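Local coordinates for protein ATP-dependent DNA helicase uvsW (Enterobacteria phage T4, PDB 1RIF) that couples ATP hydrolysis to 3'-5' translocation on DNA, unwinding duplexes and driving branch migration of Holliday junctions in phage recombination and repair, this chain holding its N-terminal part, at residues Pro114-Tyr117 against Gln118-Val122; Ala121-Glu124 against Gly125-Arg129. The protein carries 1 engineered substitution. All coordinates share one frame; numbering follows the deposited sequence.

Interaction 1. Residues Pro114-Tyr117 against Gln118-Val122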
ATOM      1  N   PRO A 114      -6.857 -17.737  13.718  1.00 27.78           N
ATOM      2  CA  PRO A 114      -7.223 -17.067  12.467  1.00 26.67           C
ATOM      3  C   PRO A 114      -7.800 -18.086  11.483  1.00 25.58           C
ATOM      4  O   PRO A 114      -7.420 -19.260  11.503  1.00 22.01           O
ATOM      5  CB  PRO A 114      -5.898 -16.458  11.998  1.00 24.57           C
ATOM      6  CG  PRO A 114      -4.878 -17.396  12.544  1.00 25.28           C
ATOM      7  CD  PRO A 114      -5.400 -17.681  13.938  1.00 27.08           C
ATOM      8  N   HIS A 115      -8.732 -17.639  10.645  1.00 25.73           N
ATOM      9  CA  HIS A 115      -9.354 -18.512   9.657  1.00 25.25           C
ATOM     10  C   HIS A 115      -8.370 -18.830   8.528  1.00 25.17           C
ATOM     11  O   HIS A 115      -7.383 -18.118   8.323  1.00 21.94           O
ATOM     12  CB  HIS A 115     -10.602 -17.848   9.070  1.00 28.08           C
ATOM     13  CG  HIS A 115     -11.664 -17.548  10.081  1.00 32.19           C
ATOM     14  ND1 HIS A 115     -11.478 -16.658  11.119  1.00 35.69           N
ATOM     15  CD2 HIS A 115     -12.928 -18.014  10.210  1.00 33.41           C
ATOM     16  CE1 HIS A 115     -12.581 -16.589  11.842  1.00 33.42           C
ATOM     17  NE2 HIS A 115     -13.476 -17.404  11.311  1.00 34.05           N
ATOM     18  N   TRP A 116      -8.649 -19.906   7.798  1.00 24.11           N
ATOM     19  CA  TRP A 116      -7.802 -20.321   6.694  1.00 23.78           C
ATOM     20  C   TRP A 116      -7.606 -19.188   5.690  1.00 21.03           C
ATOM     21  O   TRP A 116      -6.492 -18.948   5.238  1.00 20.34           O
ATOM     22  CB  TRP A 116      -8.412 -21.532   5.979  1.00 26.18           C
ATOM     23  CG  TRP A 116      -9.749 -21.244   5.334  1.00 30.81           C
ATOM     24  CD1 TRP A 116     -10.973 -21.208   5.949  1.00 32.33           C
ATOM     25  CD2 TRP A 116      -9.986 -20.908   3.959  1.00 31.99           C
ATOM     26  NE1 TRP A 116     -11.952 -20.874   5.044  1.00 33.36           N
ATOM     27  CE2 TRP A 116     -11.373 -20.684   3.815  1.00 33.87           C
ATOM     28  CE3 TRP A 116      -9.159 -20.772   2.835  1.00 34.17           C
ATOM     29  CZ2 TRP A 116     -11.950 -20.332   2.592  1.00 35.40           C
ATOM     30  CZ3 TRP A 116      -9.734 -20.420   1.620  1.00 35.12           C
ATOM     31  CH2 TRP A 116     -11.116 -20.204   1.507  1.00 35.68           C
ATOM     32  N   TYR A 117      -8.687 -18.488   5.349  1.00 21.07           N
ATOM     33  CA  TYR A 117      -8.602 -17.405   4.377  1.00 20.73           C
ATOM     34  C   TYR A 117      -7.793 -16.224   4.888  1.00 19.21           C
ATOM     35  O   TYR A 117      -7.180 -15.504   4.097  1.00 19.73           O
ATOM     36  CB  TYR A 117     -10.003 -16.955   3.930  1.00 22.81           C
ATOM     37  CG  TYR A 117     -10.932 -16.520   5.034  1.00 26.82           C
ATOM     38  CD1 TYR A 117     -10.846 -15.238   5.591  1.00 28.89           C
ATOM     39  CD2 TYR A 117     -11.895 -17.395   5.538  1.00 29.32           C
ATOM     40  CE1 TYR A 117     -11.702 -14.840   6.627  1.00 29.25           C
ATOM     41  CE2 TYR A 117     -12.750 -17.009   6.569  1.00 31.38           C
ATOM     42  CZ  TYR A 117     -12.647 -15.734   7.109  1.00 31.16           C
ATOM     43  OH  TYR A 117     -13.488 -15.369   8.136  1.00 35.78           O
ATOM     44  N   GLN A 118      -7.781 -16.031   6.205  1.00 18.06           N
ATOM     45  CA  GLN A 118      -7.009 -14.948   6.804  1.00 17.35           C
ATOM     46  C   GLN A 118      -5.532 -15.320   6.705  1.00 18.40           C
ATOM     47  O   GLN A 118      -4.688 -14.477   6.389  1.00 17.70           O
ATOM     48  CB  GLN A 118      -7.404 -14.752   8.265  1.00 15.60           C
ATOM     49  CG  GLN A 118      -8.839 -14.278   8.462  1.00 16.16           C
ATOM     50  CD  GLN A 118      -9.184 -14.079   9.924  1.00 15.37           C
ATOM     51  OE1 GLN A 118      -9.006 -14.983  10.736  1.00 17.53           O
ATOM     52  NE2 GLN A 118      -9.678 -12.894  10.267  1.00 15.50           N
ATOM     53  N   LYS A 119      -5.236 -16.591   6.978  1.00 18.19           N
ATOM     54  CA  LYS A 119      -3.875 -17.117   6.894  1.00 19.35           C
ATOM     55  C   LYS A 119      -3.374 -17.014   5.450  1.00 19.03           C
ATOM     56  O   LYS A 119      -2.232 -16.630   5.206  1.00 19.39           O
ATOM     57  CB  LYS A 119      -3.838 -18.583   7.337  1.00 18.66           C
ATOM     58  CG  LYS A 119      -4.135 -18.814   8.807  1.00 22.10           C
ATOM     59  CD  LYS A 119      -4.005 -20.292   9.154  1.00 25.17           C
ATOM     60  CE  LYS A 119      -4.237 -20.542  10.636  1.00 27.47           C
ATOM     61  NZ  LYS A 119      -4.117 -21.992  10.985  1.00 26.41           N
ATOM     62  N   ASP A 120      -4.233 -17.371   4.499  1.00 18.95           N
ATOM     63  CA  ASP A 120      -3.883 -17.300   3.086  1.00 18.11           C
ATOM     64  C   ASP A 120      -3.593 -15.856   2.664  1.00 17.80           C
ATOM     65  O   ASP A 120      -2.581 -15.580   2.016  1.00 17.86           O
ATOM     66  CB  ASP A 120      -5.021 -17.867   2.222  1.00 19.58           C
ATOM     67  CG  ASP A 120      -5.091 -19.392   2.255  1.00 23.33           C
ATOM     68  OD1 ASP A 120      -4.163 -20.029   2.807  1.00 24.86           O
ATOM     69  OD2 ASP A 120      -6.074 -19.955   1.718  1.00 24.42           O
ATOM     70  N   ALA A 121      -4.487 -14.939   3.030  1.00 17.34           N
ATOM     71  CA  ALA A 121      -4.331 -13.525   2.684  1.00 17.37           C
ATOM     72  C   ALA A 121      -3.010 -12.958   3.218  1.00 19.45           C
ATOM     73  O   ALA A 121      -2.273 -12.276   2.489  1.00 17.76           O
ATOM     74  CB  ALA A 121      -5.506 -12.723   3.231  1.00 17.01           C
ATOM     75  N   VAL A 122      -2.718 -13.239   4.490  1.00 18.30           N
ATOM     76  CA  VAL A 122      -1.487 -12.766   5.118  1.00 19.30           C
ATOM     77  C   VAL A 122      -0.264 -13.344   4.410  1.00 19.70           C
ATOM     78  O   VAL A 122       0.693 -12.625   4.120  1.00 19.53           O
ATOM     79  CB  VAL A 122      -1.431 -13.158   6.619  1.00 20.70           C
ATOM     80  CG1 VAL A 122      -0.040 -12.896   7.177  1.00 21.83           C
ATOM     81  CG2 VAL A 122      -2.464 -12.363   7.405  1.00 20.53           C
TER
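Gln-118 keeps CG beside its own backbone N (chi1 -65°) and then extends to CD (chi2 -179°), and the turn of the amide beyond it aims OE1 back past the start of helix 116-128 at His-115, the N-cap residue. There OE1 takes two hydrogen bonds. The nearly straight bond from His-115 N to Gln-118 OE1, at 2.7 Å, lies in the carbonyl plane, on a lone pair of OE1. The second, from His-115 ND1 to Gln-118 OE1 at 3.0 Å, leaves the imidazole edge close to its ring plane but reaches the oxygen from 68° out of the carbonyl plane, the two flat groups being nearly perpendicular.

Tyr-117 lies alongside Gln-118 and points the same way; its CE1 packs on Gln-118 CG at 3.4 Å, while its hydroxyl sits over the rim of one imidazole face. On the next flank, the Asp-120 carboxylate meets the edge of the Trp-116 indole, with OD2 3.4 Å from CE3, and its OD1 makes a salt bridge with Arg-93. Lys-119 crosses Pro-114 at about a right angle, its CE 3.7 Å from the proline CG.

Gln-118 NE2 donates to Ala-139 O, in the predicted ATP-binding loop. The chemistry is that of half a capping box, in which the third helical residue accepts the N-cap N-H. With both ends of the amide engaged, its rotation is probably fixed, and the glutamine ties the helix start to the nucleotide loop, consistent with the adenine-recognising glutamine of related superfamily 2 helicases.

Interaction 2. Residues Ala121-Glu124 against Gly125-Arg129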
ATOM      1  N   ALA A 121      -4.487 -14.939   3.030  1.00 17.34           N
ATOM      2  CA  ALA A 121      -4.331 -13.525   2.684  1.00 17.37           C
ATOM      3  C   ALA A 121      -3.010 -12.958   3.218  1.00 19.45           C
ATOM      4  O   ALA A 121      -2.273 -12.276   2.489  1.00 17.76           O
ATOM      5  CB  ALA A 121      -5.506 -12.723   3.231  1.00 17.01           C
ATOM      6  N   VAL A 122      -2.718 -13.239   4.490  1.00 18.30           N
ATOM      7  CA  VAL A 122      -1.487 -12.766   5.118  1.00 19.30           C
ATOM      8  C   VAL A 122      -0.264 -13.344   4.410  1.00 19.70           C
ATOM      9  O   VAL A 122       0.693 -12.625   4.120  1.00 19.53           O
ATOM     10  CB  VAL A 122      -1.431 -13.158   6.619  1.00 20.70           C
ATOM     11  CG1 VAL A 122      -0.040 -12.896   7.177  1.00 21.83           C
ATOM     12  CG2 VAL A 122      -2.464 -12.363   7.405  1.00 20.53           C
ATOM     13  N   PHE A 123      -0.300 -14.644   4.127  1.00 18.96           N
ATOM     14  CA  PHE A 123       0.810 -15.299   3.446  1.00 18.56           C
ATOM     15  C   PHE A 123       1.025 -14.703   2.049  1.00 19.91           C
ATOM     16  O   PHE A 123       2.158 -14.417   1.657  1.00 19.42           O
ATOM     17  CB  PHE A 123       0.556 -16.802   3.333  1.00 16.31           C
ATOM     18  CG  PHE A 123       1.673 -17.548   2.656  1.00 18.30           C
ATOM     19  CD1 PHE A 123       2.897 -17.723   3.299  1.00 17.41           C
ATOM     20  CD2 PHE A 123       1.514 -18.043   1.363  1.00 17.67           C
ATOM     21  CE1 PHE A 123       3.943 -18.372   2.670  1.00 17.46           C
ATOM     22  CE2 PHE A 123       2.557 -18.697   0.720  1.00 16.87           C
ATOM     23  CZ  PHE A 123       3.774 -18.862   1.373  1.00 18.46           C
ATOM     24  N   GLU A 124      -0.065 -14.527   1.305  1.00 20.81           N
ATOM     25  CA  GLU A 124      -0.019 -13.952  -0.043  1.00 22.43           C
ATOM     26  C   GLU A 124       0.616 -12.564  -0.031  1.00 22.63           C
ATOM     27  O   GLU A 124       1.429 -12.229  -0.903  1.00 22.62           O
ATOM     28  CB  GLU A 124      -1.435 -13.817  -0.615  1.00 24.30           C
ATOM     29  CG  GLU A 124      -1.777 -14.782  -1.728  1.00 29.73           C
ATOM     30  CD  GLU A 124      -1.053 -14.476  -3.029  1.00 29.98           C
ATOM     31  OE1 GLU A 124      -1.237 -13.371  -3.585  1.00 30.13           O
ATOM     32  OE2 GLU A 124      -0.301 -15.356  -3.495  1.00 33.24           O
ATOM     33  N   GLY A 125       0.221 -11.763   0.957  1.00 22.13           N
ATOM     34  CA  GLY A 125       0.722 -10.405   1.077  1.00 20.51           C
ATOM     35  C   GLY A 125       2.188 -10.322   1.418  1.00 20.99           C
ATOM     36  O   GLY A 125       2.944  -9.589   0.772  1.00 19.46           O
ATOM     37  N   LEU A 126       2.595 -11.081   2.431  1.00 19.57           N
ATOM     38  CA  LEU A 126       3.983 -11.088   2.860  1.00 19.08           C
ATOM     39  C   LEU A 126       4.951 -11.522   1.763  1.00 18.05           C
ATOM     40  O   LEU A 126       5.920 -10.824   1.481  1.00 17.87           O
ATOM     41  CB  LEU A 126       4.147 -11.984   4.086  1.00 19.07           C
ATOM     42  CG  LEU A 126       3.457 -11.473   5.355  1.00 19.34           C
ATOM     43  CD1 LEU A 126       3.781 -12.408   6.520  1.00 20.58           C
ATOM     44  CD2 LEU A 126       3.910 -10.047   5.663  1.00 19.11           C
ATOM     45  N   VAL A 127       4.689 -12.672   1.148  1.00 18.16           N
ATOM     46  CA  VAL A 127       5.551 -13.186   0.087  1.00 18.63           C
ATOM     47  C   VAL A 127       5.726 -12.197  -1.073  1.00 20.00           C
ATOM     48  O   VAL A 127       6.848 -11.922  -1.517  1.00 17.99           O
ATOM     49  CB  VAL A 127       4.997 -14.497  -0.490  1.00 17.44           C
ATOM     50  CG1 VAL A 127       5.820 -14.923  -1.687  1.00 18.65           C
ATOM     51  CG2 VAL A 127       5.023 -15.576   0.566  1.00 18.41           C
ATOM     52  N   ASN A 128       4.607 -11.660  -1.546  1.00 19.97           N
ATOM     53  CA  ASN A 128       4.616 -10.734  -2.665  1.00 19.71           C
ATOM     54  C   ASN A 128       4.857  -9.269  -2.310  1.00 19.63           C
ATOM     55  O   ASN A 128       4.911  -8.416  -3.194  1.00 20.29           O
ATOM     56  CB  ASN A 128       3.322 -10.913  -3.445  1.00 20.09           C
ATOM     57  CG  ASN A 128       3.178 -12.317  -3.979  1.00 20.26           C
ATOM     58  OD1 ASN A 128       3.884 -12.709  -4.908  1.00 19.31           O
ATOM     59  ND2 ASN A 128       2.285 -13.096  -3.375  1.00 18.82           N
ATOM     60  N   ARG A 129       5.010  -8.986  -1.018  1.00 20.16           N
ATOM     61  CA  ARG A 129       5.303  -7.633  -0.536  1.00 19.52           C
ATOM     62  C   ARG A 129       4.191  -6.594  -0.637  1.00 19.91           C
ATOM     63  O   ARG A 129       3.984  -5.824   0.302  1.00 18.70           O
ATOM     64  CB  ARG A 129       6.554  -7.076  -1.241  1.00 19.69           C
ATOM     65  CG  ARG A 129       7.863  -7.189  -0.457  1.00 21.27           C
ATOM     66  CD  ARG A 129       8.284  -8.633  -0.268  1.00 22.69           C
ATOM     67  NE  ARG A 129       9.556  -8.789   0.450  1.00 23.26           N
ATOM     68  CZ  ARG A 129      10.767  -8.561  -0.064  1.00 22.92           C
ATOM     69  NH1 ARG A 129      10.915  -8.151  -1.320  1.00 22.73           N
ATOM     70  NH2 ARG A 129      11.841  -8.784   0.673  1.00 20.81           N
TER
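Val-127 lays CG2 over one face of the Phe-123 ring, 3.8 Å from the ring centroid and 20° off its normal, a CH-pi contact one helical turn apart. The methyl is displaced toward the rim, and its nearest ring atom is Phe-123 CZ, 3.6 Å from Val-127 CG2. With CG anti to the backbone N (chi1 -179°), the Phe-123 ring is carried along the helix toward the following turn, where that methyl reaches its face. The same ring meets Phe-96 of helix 93-101 with the two planes inclined to each other.

On another flank, Val-122 and Leu-126 run side by side, CG1 of the valine 3.9 Å from CD1 of the leucine. Both also reach helix 141-155, at Ile-144 and Leu-148 respectively. Next to this pair, on the side toward Glu-124, Gly-125 N bonds Ala-121 O at 3.0 Å.

The polar face is built round Glu-124 O, which accepts two hydrogen bonds from Asn-128. The backbone Asn-128 N is the longer partner, at 3.3 Å from Glu-124 O. Asn-128 ND2 comes to 2.8 Å from Glu-124 O, in the carbonyl plane on a lone pair. The amide oxygen, Asn-128 OD1, accepts from Lys-88 NZ. The Glu-124 chain folds over at chi2 (-71°), and its OE1 pairs with Arg-131 in the following strand.

The short side-chain bond thus supplements a long backbone one in the last turn, and with Lys-88 holding its other end the asparagine amide is probably fixed in rotation.

How the interactions relate
Both interactions lie on helix 116-128 and follow one another along it, their centres 10 Å apart; they share Ala-121 and Val-122. Interaction 1 forms the N-terminal end of the helix and interaction 2 its last turns, from which the chain passes into strand 130-133, the last but one at one side of the seven-stranded parallel sheet, between 254-258 and 278-280. That strand leads to the predicted ATP-binding loop, residues 135-142, and to helix 141-155, on which residues of both interactions pack. Helix 93-101 touches both as well. The helix therefore spans from the nucleotide loop, approached at residues 114-122, to strand 130-133, approached at residues 121-129, within the RecA-like ATPase domain of this helicase.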